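Local structure of ATP-dependent 6-phosphofructokinase subunit beta (Saccharomyces cerevisiae, 3O8O) at residues T467-A477 against Q502-F513; V518-N526 against Y533-L541. The protein catalyses the ATP-dependent phosphorylation of fructose 6-phosphate to fructose 1,6-bisphosphate, the first committing step of glycolysis, under allosteric control. All coordinates share one frame; numbering follows the deposited sequence.

Overall arrangement
From its N-terminal end, the regulatory half first reaches T467-A477, a turn leading into helix 473-483. The chain then makes strand 487-492 and helix 494-504 before contact 1 closes this 24-residue excursion, setting the end of the second helix against the start of the first. It next enters strand 519-521, which lies beside strand 487-492 in a sheet. After six intervening residues, contact 2 closes a much shorter loop, joining the end of that strand and its ligand-binding turn to the start of helix 537-558. The two contacts follow in series, neither nesting nor crossing, about 8 Å apart at their nearest atoms. Contact 1 lies toward the periphery; contact 2 is buried beside the bound effector.

Contact 1 (T467-A477 against Q502-F513); sequences TPEEADLGMIA and QLERARESYPAF
A salt bridge ties E469 OE1 to R505 NH2 at 3.0 Å on the exposed side of this contact. The glutamate gets there with an extended chain. R505, just past the end of helix 494-504, starts with CG between its backbone N and carbonyl carbon (chi1 77°) and bends twice more, bringing the guanidinium back beside the carboxylate. The amide of Q502, carried on a straight chain, lies flat against the carboxylate of that pair, the two planes stacked and 23° apart, while T467 and P468 close round the same amide. With an alanine in place of Q502 the carboxylate would lose the flat group it rests on, and it would probably be freer to swing away from R505.

Deeper in, the contact turns apolar. P468 CB meets L503 CD2 at 3.9 Å, its compact ring filling the angle between the turn and the helix. L473 sets CD2 against A506 CB at 3.7 Å and CD1 near L503 CD2 at 4.2 Å, with its CG by the F513 ring. That ring is covered on one face by L503 CD2, meets I476 CG2 near its plane at 4.0 Å, and also meets the ring of F480, outside the two segments. Alanine suits position 477, where its CB packs against Y510 and F513. Glycine suits position 474, where CA lies 3.5 Å from Y510 CE1 and a side chain would run into the carboxylate of D472. That aspartate is the N-cap, receiving weak bonds from M475 N. Helices 473-483 and 494-504, joined through strand 487-492, thus pack as neighbours alongside a largely parallel sheet, an arrangement characteristic of Rossmann-like alpha/beta domains such as those of phosphofructokinase.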
loop_
_atom_site.group_PDB
_atom_site.type_symbol
_atom_site.label_atom_id
_atom_site.label_comp_id
_atom_site.label_asym_id
_atom_site.label_seq_id
_atom_site.Cartn_x
_atom_site.Cartn_y
_atom_site.Cartn_z
ATOM N N THR B 467 3.546 -10.613 -25.939
ATOM C CA THR B 467 4.369 -11.646 -26.546
ATOM C C THR B 467 3.637 -12.269 -27.743
ATOM O O THR B 467 2.399 -12.255 -27.805
ATOM C CB THR B 467 4.695 -12.770 -25.571
ATOM O OG1 THR B 467 3.482 -13.347 -25.082
ATOM C CG2 THR B 467 5.528 -12.254 -24.434
ATOM N N PRO B 468 4.392 -12.845 -28.701
ATOM C CA PRO B 468 3.749 -13.445 -29.867
ATOM C C PRO B 468 2.572 -14.332 -29.526
ATOM O O PRO B 468 1.511 -14.210 -30.125
ATOM C CB PRO B 468 4.896 -14.197 -30.533
ATOM C CG PRO B 468 6.042 -13.297 -30.271
ATOM C CD PRO B 468 5.852 -13.011 -28.789
ATOM N N GLU B 469 2.746 -15.209 -28.549
ATOM C CA GLU B 469 1.669 -16.114 -28.182
ATOM C C GLU B 469 0.429 -15.376 -27.721
ATOM O O GLU B 469 -0.691 -15.852 -27.892
ATOM C CB GLU B 469 2.128 -17.073 -27.095
ATOM C CG GLU B 469 3.255 -17.971 -27.530
ATOM C CD GLU B 469 3.554 -19.034 -26.506
ATOM O OE1 GLU B 469 4.572 -19.755 -26.671
ATOM O OE2 GLU B 469 2.758 -19.143 -25.538
ATOM N N GLU B 470 0.624 -14.203 -27.142
ATOM C CA GLU B 470 -0.507 -13.448 -26.674
ATOM C C GLU B 470 -1.251 -12.785 -27.803
ATOM O O GLU B 470 -2.430 -12.490 -27.670
ATOM C CB GLU B 470 -0.060 -12.399 -25.676
ATOM C CG GLU B 470 0.426 -12.979 -24.373
ATOM C CD GLU B 470 1.209 -11.970 -23.558
ATOM O OE1 GLU B 470 1.557 -12.294 -22.409
ATOM O OE2 GLU B 470 1.487 -10.857 -24.064
ATOM N N ALA B 471 -0.582 -12.564 -28.924
ATOM C CA ALA B 471 -1.226 -11.902 -30.051
ATOM C C ALA B 471 -1.677 -12.862 -31.141
ATOM O O ALA B 471 -2.088 -12.423 -32.214
ATOM C CB ALA B 471 -0.279 -10.861 -30.643
ATOM N N ASP B 472 -1.610 -14.160 -30.865
ATOM C CA ASP B 472 -1.985 -15.180 -31.842
ATOM C C ASP B 472 -0.848 -15.395 -32.836
ATOM O O ASP B 472 -0.680 -14.628 -33.794
ATOM C CB ASP B 472 -3.250 -14.781 -32.604
ATOM C CG ASP B 472 -3.469 -15.618 -33.854
ATOM O OD1 ASP B 472 -4.263 -15.181 -34.713
ATOM O OD2 ASP B 472 -2.862 -16.706 -33.984
ATOM N N LEU B 473 -0.076 -16.450 -32.584
ATOM C CA LEU B 473 1.058 -16.838 -33.409
ATOM C C LEU B 473 0.637 -16.939 -34.878
ATOM O O LEU B 473 1.321 -16.416 -35.769
ATOM C CB LEU B 473 1.576 -18.180 -32.909
ATOM C CG LEU B 473 3.086 -18.287 -32.742
ATOM C CD1 LEU B 473 3.604 -17.054 -32.041
ATOM C CD2 LEU B 473 3.427 -19.562 -31.965
ATOM N N GLY B 474 -0.495 -17.602 -35.122
ATOM C CA GLY B 474 -0.992 -17.751 -36.475
ATOM C C GLY B 474 -0.935 -16.461 -37.268
ATOM O O GLY B 474 -0.137 -16.324 -38.195
ATOM N N MET B 475 -1.786 -15.515 -36.907
ATOM C CA MET B 475 -1.828 -14.239 -37.594
ATOM C C MET B 475 -0.429 -13.696 -37.827
ATOM O O MET B 475 -0.161 -13.031 -38.839
ATOM C CB MET B 475 -2.627 -13.220 -36.777
ATOM C CG MET B 475 -4.127 -13.315 -36.940
ATOM S SD MET B 475 -4.621 -13.006 -38.651
ATOM C CE MET B 475 -4.615 -11.186 -38.741
ATOM N N ILE B 476 0.465 -13.962 -36.883
ATOM C CA ILE B 476 1.826 -13.475 -37.010
ATOM C C ILE B 476 2.471 -14.159 -38.203
ATOM O O ILE B 476 2.825 -13.505 -39.190
ATOM C CB ILE B 476 2.678 -13.804 -35.761
ATOM C CG1 ILE B 476 1.950 -13.364 -34.481
ATOM C CG2 ILE B 476 4.044 -13.118 -35.883
ATOM C CD1 ILE B 476 1.708 -11.852 -34.396
ATOM N N ALA B 477 2.609 -15.482 -38.087
ATOM C CA ALA B 477 3.210 -16.318 -39.118
ATOM C C ALA B 477 2.614 -15.973 -40.469
ATOM O O ALA B 477 3.349 -15.818 -41.454
ATOM C CB ALA B 477 2.977 -17.791 -38.796
ATOM N N GLN B 502 9.976 -17.644 -28.280
ATOM C CA GLN B 502 8.722 -18.202 -28.759
ATOM C C GLN B 502 8.734 -18.463 -30.267
ATOM O O GLN B 502 8.470 -19.590 -30.718
ATOM C CB GLN B 502 7.558 -17.276 -28.389
ATOM C CG GLN B 502 7.191 -17.322 -26.911
ATOM C CD GLN B 502 6.056 -16.378 -26.554
ATOM O OE1 GLN B 502 5.684 -16.265 -25.390
ATOM N NE2 GLN B 502 5.502 -15.691 -27.551
ATOM N N LEU B 503 9.046 -17.436 -31.052
ATOM C CA LEU B 503 9.064 -17.618 -32.497
ATOM C C LEU B 503 9.915 -18.816 -32.895
ATOM O O LEU B 503 9.498 -19.617 -33.717
ATOM C CB LEU B 503 9.577 -16.363 -33.208
ATOM C CG LEU B 503 8.728 -15.102 -33.051
ATOM C CD1 LEU B 503 9.222 -14.050 -34.025
ATOM C CD2 LEU B 503 7.278 -15.399 -33.323
ATOM N N GLU B 504 11.098 -18.945 -32.294
ATOM C CA GLU B 504 12.000 -20.047 -32.620
ATOM C C GLU B 504 11.417 -21.413 -32.319
ATOM O O GLU B 504 11.488 -22.302 -33.161
ATOM C CB GLU B 504 13.348 -19.898 -31.897
ATOM C CG GLU B 504 14.365 -20.995 -32.226
ATOM C CD GLU B 504 14.102 -22.325 -31.496
ATOM O OE1 GLU B 504 14.694 -23.357 -31.883
ATOM O OE2 GLU B 504 13.314 -22.348 -30.528
ATOM N N ARG B 505 10.849 -21.620 -31.135
ATOM C CA ARG B 505 10.318 -22.945 -30.897
ATOM C C ARG B 505 8.946 -23.071 -31.527
ATOM O O ARG B 505 8.198 -24.010 -31.274
ATOM C CB ARG B 505 10.362 -23.344 -29.401
ATOM C CG ARG B 505 9.378 -22.802 -28.423
ATOM C CD ARG B 505 7.996 -23.393 -28.473
ATOM N NE ARG B 505 7.535 -23.610 -27.117
ATOM C CZ ARG B 505 7.143 -22.711 -26.212
ATOM N NH1 ARG B 505 6.785 -23.178 -25.029
ATOM N NH2 ARG B 505 7.061 -21.400 -26.447
ATOM N N ALA B 506 8.646 -22.117 -32.395
ATOM C CA ALA B 506 7.394 -22.115 -33.128
ATOM C C ALA B 506 7.795 -22.418 -34.562
ATOM O O ALA B 506 6.957 -22.436 -35.469
ATOM C CB ALA B 506 6.725 -20.751 -33.045
ATOM N N ARG B 507 9.099 -22.649 -34.739
ATOM C CA ARG B 507 9.693 -22.951 -36.042
ATOM C C ARG B 507 8.864 -24.040 -36.689
ATOM O O ARG B 507 8.024 -23.781 -37.539
ATOM C CB ARG B 507 11.137 -23.449 -35.864
ATOM C CG ARG B 507 12.202 -22.675 -36.633
ATOM C CD ARG B 507 12.369 -21.276 -36.108
ATOM N NE ARG B 507 13.517 -20.592 -36.699
ATOM C CZ ARG B 507 14.791 -20.914 -36.475
ATOM N NH1 ARG B 507 15.108 -21.930 -35.657
ATOM N NH2 ARG B 507 15.753 -20.208 -37.062
ATOM N N GLU B 508 9.118 -25.270 -36.280
ATOM C CA GLU B 508 8.378 -26.407 -36.790
ATOM C C GLU B 508 6.979 -26.152 -36.232
ATOM O O GLU B 508 6.806 -26.041 -35.024
ATOM C CB GLU B 508 9.101 -27.680 -36.278
ATOM C CG GLU B 508 8.380 -28.795 -35.520
ATOM C CD GLU B 508 7.417 -28.347 -34.448
ATOM O OE1 GLU B 508 7.840 -28.055 -33.297
ATOM O OE2 GLU B 508 6.213 -28.297 -34.789
ATOM N N SER B 509 6.025 -25.962 -37.144
ATOM C CA SER B 509 4.609 -25.678 -36.846
ATOM C C SER B 509 4.180 -24.471 -37.673
ATOM O O SER B 509 3.022 -24.322 -38.033
ATOM C CB SER B 509 4.388 -25.372 -35.361
ATOM O OG SER B 509 3.263 -26.077 -34.854
ATOM N N TYR B 510 5.133 -23.601 -37.961
ATOM C CA TYR B 510 4.887 -22.413 -38.769
ATOM C C TYR B 510 6.204 -22.127 -39.496
ATOM O O TYR B 510 7.049 -21.387 -38.997
ATOM C CB TYR B 510 4.527 -21.215 -37.879
ATOM C CG TYR B 510 3.221 -21.329 -37.117
ATOM C CD1 TYR B 510 2.075 -20.653 -37.553
ATOM C CD2 TYR B 510 3.135 -22.088 -35.948
ATOM C CE1 TYR B 510 0.879 -20.729 -36.845
ATOM C CE2 TYR B 510 1.938 -22.172 -35.231
ATOM C CZ TYR B 510 0.815 -21.493 -35.685
ATOM O OH TYR B 510 -0.370 -21.598 -34.991
ATOM N N PRO B 511 6.397 -22.713 -40.687
ATOM C CA PRO B 511 7.628 -22.512 -41.461
ATOM C C PRO B 511 8.019 -21.068 -41.818
ATOM O O PRO B 511 9.097 -20.850 -42.380
ATOM C CB PRO B 511 7.390 -23.373 -42.694
ATOM C CG PRO B 511 5.919 -23.222 -42.896
ATOM C CD PRO B 511 5.403 -23.447 -41.489
ATOM N N ALA B 512 7.165 -20.089 -41.504
ATOM C CA ALA B 512 7.485 -18.683 -41.805
ATOM C C ALA B 512 8.575 -18.152 -40.864
ATOM O O ALA B 512 9.242 -17.150 -41.148
ATOM C CB ALA B 512 6.230 -17.810 -41.696
ATOM N N PHE B 513 8.741 -18.846 -39.741
ATOM C CA PHE B 513 9.727 -18.497 -38.729
ATOM C C PHE B 513 11.018 -19.269 -38.957
ATOM O O PHE B 513 11.967 -19.156 -38.185
ATOM C CB PHE B 513 9.169 -18.816 -37.340
ATOM C CG PHE B 513 7.862 -18.133 -37.043
ATOM C CD1 PHE B 513 7.620 -16.841 -37.509
ATOM C CD2 PHE B 513 6.889 -18.763 -36.274
ATOM C CE1 PHE B 513 6.434 -16.184 -37.216
ATOM C CE2 PHE B 513 5.690 -18.112 -35.972
ATOM C CZ PHE B 513 5.466 -16.819 -36.445
#

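Contact 2 (V518-N526 against Y533-L541); sequences VLIPATLSN and YSLGSDTAL. With FDP (2,6-di-O-phosphono-beta-D-fructofuranose), chain L.
S534 is wedged against the turn T523-N526 and makes the densest part of this contact. Its OG, turned between the backbone N and the carbonyl carbon (chi1 64°), donates to T523 O, which also receives N526 N at 3.1 Å as the type I turn closes. A small hydroxyl side chain suits a place where a buried carbonyl must be met at close quarters. Alongside, S534 N donates to N526 OD1 at 2.6 Å; the asparagine CG lies opposite its own backbone N (chi1 -161°), carrying the amide oxygen across.

Next to this, A522 and L535 form a single parallel bridge: L535 N donates to P521 O at 2.8 Å, and T523 N makes a weaker bond to L535 O. L535 CD1 touches I520 CG2 at 3.7 Å, a long and a branched aliphatic chain packing together beside strand 519-521. The backbones also pass closely where L524 CA lies 4.1 Å from S537 CA. G536 sits at the helix N-cap position; with phi 101°, a CB would press on the preceding carbonyl O.

The turn belongs to the fructose 2,6-bisphosphate site. T523 OG1 and S525 OG donate to O2P of FDP, on the phosphate carried by sugar O2, at 2.7 and 2.5 Å. T523 OG1 also accepts S525 N, an ST turn that helps fix the threonine hydroxyl, and has N527 OD1 as a further partner. R465 and H660 help hold the effector, together with residues of a neighbouring alpha subunit, which shares the site. T523, L524 and S525 probably correspond to S153, I154 and D155 of the catalytic half, consistent with a duplicated active site.

Y533, partly exposed, marks the looser side: its side chain leaves the backbone pointing away from 518-526 and touches it little. Its OH accepts D538 N at 2.9 Å and bonds to D671.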
loop_
_atom_site.group_PDB
_atom_site.type_symbol
_atom_site.label_atom_id
_atom_site.label_comp_id
_atom_site.label_asym_id
_atom_site.label_seq_id
_atom_site.Cartn_x
_atom_site.Cartn_y
_atom_site.Cartn_z
ATOM N N VAL B 518 17.754 -13.326 -34.458
ATOM C CA VAL B 518 18.559 -12.329 -33.725
ATOM C C VAL B 518 17.836 -11.212 -32.925
ATOM O O VAL B 518 16.923 -10.538 -33.420
ATOM C CB VAL B 518 19.575 -11.616 -34.669
ATOM C CG1 VAL B 518 18.993 -10.300 -35.230
ATOM C CG2 VAL B 518 20.834 -11.329 -33.911
ATOM N N LEU B 519 18.307 -10.992 -31.699
ATOM C CA LEU B 519 17.747 -9.981 -30.802
ATOM C C LEU B 519 18.767 -8.921 -30.411
ATOM O O LEU B 519 19.882 -9.255 -30.014
ATOM C CB LEU B 519 17.239 -10.658 -29.518
ATOM C CG LEU B 519 16.859 -9.792 -28.306
ATOM C CD1 LEU B 519 15.632 -8.943 -28.627
ATOM C CD2 LEU B 519 16.599 -10.695 -27.110
ATOM N N ILE B 520 18.392 -7.651 -30.525
ATOM C CA ILE B 520 19.281 -6.570 -30.109
ATOM C C ILE B 520 18.751 -6.166 -28.744
ATOM O O ILE B 520 17.742 -5.478 -28.663
ATOM C CB ILE B 520 19.183 -5.333 -31.014
ATOM C CG1 ILE B 520 19.673 -5.660 -32.430
ATOM C CG2 ILE B 520 20.001 -4.205 -30.397
ATOM C CD1 ILE B 520 19.639 -4.484 -33.395
ATOM N N PRO B 521 19.422 -6.577 -27.655
ATOM C CA PRO B 521 18.938 -6.223 -26.313
ATOM C C PRO B 521 18.827 -4.724 -26.051
ATOM O O PRO B 521 19.706 -3.956 -26.441
ATOM C CB PRO B 521 19.947 -6.899 -25.388
ATOM C CG PRO B 521 20.490 -8.021 -26.224
ATOM C CD PRO B 521 20.654 -7.374 -27.566
ATOM N N ALA B 522 17.736 -4.324 -25.396
ATOM C CA ALA B 522 17.496 -2.928 -25.051
ATOM C C ALA B 522 16.478 -2.769 -23.912
ATOM O O ALA B 522 15.292 -3.114 -24.022
ATOM C CB ALA B 522 17.047 -2.165 -26.265
ATOM N N THR B 523 16.981 -2.241 -22.805
ATOM C CA THR B 523 16.210 -2.003 -21.594
ATOM C C THR B 523 17.193 -1.319 -20.668
ATOM O O THR B 523 18.320 -1.771 -20.554
ATOM C CB THR B 523 15.784 -3.302 -20.947
ATOM O OG1 THR B 523 15.722 -3.119 -19.534
ATOM C CG2 THR B 523 16.789 -4.383 -21.219
ATOM N N LEU B 524 16.785 -0.231 -20.018
ATOM C CA LEU B 524 17.684 0.495 -19.109
ATOM C C LEU B 524 18.145 -0.386 -17.934
ATOM O O LEU B 524 19.119 -0.073 -17.256
ATOM C CB LEU B 524 16.989 1.769 -18.593
ATOM C CG LEU B 524 15.616 1.613 -17.903
ATOM C CD1 LEU B 524 15.858 1.124 -16.501
ATOM C CD2 LEU B 524 14.838 2.945 -17.839
ATOM N N SER B 525 17.454 -1.502 -17.730
ATOM C CA SER B 525 17.767 -2.418 -16.655
ATOM C C SER B 525 18.945 -3.330 -16.917
ATOM O O SER B 525 19.569 -3.815 -15.974
ATOM C CB SER B 525 16.570 -3.292 -16.356
ATOM O OG SER B 525 15.430 -2.492 -16.265
ATOM N N ASN B 526 19.225 -3.592 -18.190
ATOM C CA ASN B 526 20.325 -4.471 -18.588
ATOM C C ASN B 526 20.108 -5.869 -18.005
ATOM O O ASN B 526 21.029 -6.492 -17.463
ATOM C CB ASN B 526 21.661 -3.884 -18.121
ATOM C CG ASN B 526 22.840 -4.460 -18.879
ATOM O OD1 ASN B 526 22.803 -4.569 -20.102
ATOM N ND2 ASN B 526 23.893 -4.830 -18.162
ATOM N N TYR B 533 25.725 -5.260 -22.107
ATOM C CA TYR B 533 25.214 -3.921 -22.298
ATOM C C TYR B 533 23.977 -3.860 -23.133
ATOM O O TYR B 533 24.082 -3.926 -24.345
ATOM C CB TYR B 533 26.236 -3.028 -22.975
ATOM C CG TYR B 533 25.726 -1.617 -23.115
ATOM C CD1 TYR B 533 25.819 -0.728 -22.058
ATOM C CD2 TYR B 533 25.077 -1.202 -24.268
ATOM C CE1 TYR B 533 25.275 0.530 -22.128
ATOM C CE2 TYR B 533 24.526 0.060 -24.365
ATOM C CZ TYR B 533 24.627 0.931 -23.280
ATOM O OH TYR B 533 24.086 2.207 -23.333
ATOM N N SER B 534 22.812 -3.727 -22.518
ATOM C CA SER B 534 21.608 -3.607 -23.314
ATOM C C SER B 534 21.525 -2.140 -23.802
ATOM O O SER B 534 22.205 -1.268 -23.267
ATOM C CB SER B 534 20.386 -3.983 -22.485
ATOM O OG SER B 534 20.216 -3.089 -21.414
ATOM N N LEU B 535 20.737 -1.869 -24.838
ATOM C CA LEU B 535 20.625 -0.504 -25.329
ATOM C C LEU B 535 19.745 0.305 -24.374
ATOM O O LEU B 535 18.774 -0.214 -23.802
ATOM C CB LEU B 535 20.013 -0.480 -26.743
ATOM C CG LEU B 535 20.846 -0.898 -27.955
ATOM C CD1 LEU B 535 20.044 -0.656 -29.217
ATOM C CD2 LEU B 535 22.116 -0.097 -28.008
ATOM N N GLY B 536 20.094 1.574 -24.207
ATOM C CA GLY B 536 19.333 2.449 -23.329
ATOM C C GLY B 536 19.999 2.634 -21.977
ATOM O O GLY B 536 19.886 3.671 -21.324
ATOM N N SER B 537 20.717 1.605 -21.573
ATOM C CA SER B 537 21.404 1.591 -20.306
ATOM C C SER B 537 22.160 2.886 -19.950
ATOM O O SER B 537 21.881 3.518 -18.934
ATOM C CB SER B 537 22.349 0.401 -20.295
ATOM O OG SER B 537 23.065 0.366 -19.094
ATOM N N ASP B 538 23.115 3.280 -20.778
ATOM C CA ASP B 538 23.896 4.475 -20.503
ATOM C C ASP B 538 23.007 5.718 -20.421
ATOM O O ASP B 538 23.300 6.674 -19.705
ATOM C CB ASP B 538 24.995 4.660 -21.593
ATOM C CG ASP B 538 25.836 5.941 -21.396
ATOM O OD1 ASP B 538 26.696 5.978 -20.479
ATOM O OD2 ASP B 538 25.628 6.915 -22.159
ATOM N N THR B 539 21.910 5.720 -21.154
ATOM C CA THR B 539 21.059 6.890 -21.125
ATOM C C THR B 539 20.383 6.959 -19.771
ATOM O O THR B 539 20.266 8.036 -19.179
ATOM C CB THR B 539 20.028 6.834 -22.255
ATOM O OG1 THR B 539 20.691 7.083 -23.494
ATOM C CG2 THR B 539 18.968 7.873 -22.075
ATOM N N ALA B 540 19.957 5.797 -19.283
ATOM C CA ALA B 540 19.293 5.701 -17.987
ATOM C C ALA B 540 20.282 6.072 -16.888
ATOM O O ALA B 540 20.003 6.909 -16.032
ATOM C CB ALA B 540 18.777 4.266 -17.765
ATOM N N LEU B 541 21.445 5.432 -16.935
ATOM C CA LEU B 541 22.497 5.651 -15.962
ATOM C C LEU B 541 22.766 7.139 -15.759
ATOM O O LEU B 541 22.970 7.611 -14.646
ATOM C CB LEU B 541 23.781 4.945 -16.416
ATOM C CG LEU B 541 24.868 4.977 -15.340
ATOM C CD1 LEU B 541 24.334 4.235 -14.134
ATOM C CD2 LEU B 541 26.150 4.348 -15.797
HETATM P P1 FDP L . 12.173 -3.948 -17.539
HETATM O O1P FDP L . 11.833 -4.939 -18.583
HETATM O O2P FDP L . 13.609 -3.278 -17.806
HETATM O O3P FDP L . 12.268 -4.631 -16.082
HETATM O O1 FDP L . 12.383 -0.819 -14.567
HETATM C C1 FDP L . 12.083 -1.984 -15.341
HETATM C C2 FDP L . 11.308 -1.600 -16.604
HETATM O O2 FDP L . 11.120 -2.729 -17.463
HETATM C C3 FDP L . 12.017 -0.454 -17.329
HETATM O O3 FDP L . 12.527 -0.948 -18.569
HETATM C C4 FDP L . 10.879 0.525 -17.598
HETATM O O4 FDP L . 11.414 1.851 -17.600
HETATM C C5 FDP L . 10.043 0.303 -16.343
HETATM O O5 FDP L . 10.004 -1.125 -16.249
HETATM C C6 FDP L . 8.611 0.835 -16.426
HETATM O O6 FDP L . 7.844 0.074 -17.363
HETATM P P2 FDP L . 6.234 0.120 -17.346
HETATM O O4P FDP L . 5.643 -0.916 -18.218
HETATM O O5P FDP L . 5.766 -0.033 -15.815
HETATM O O6P FDP L . 5.841 1.616 -17.790
#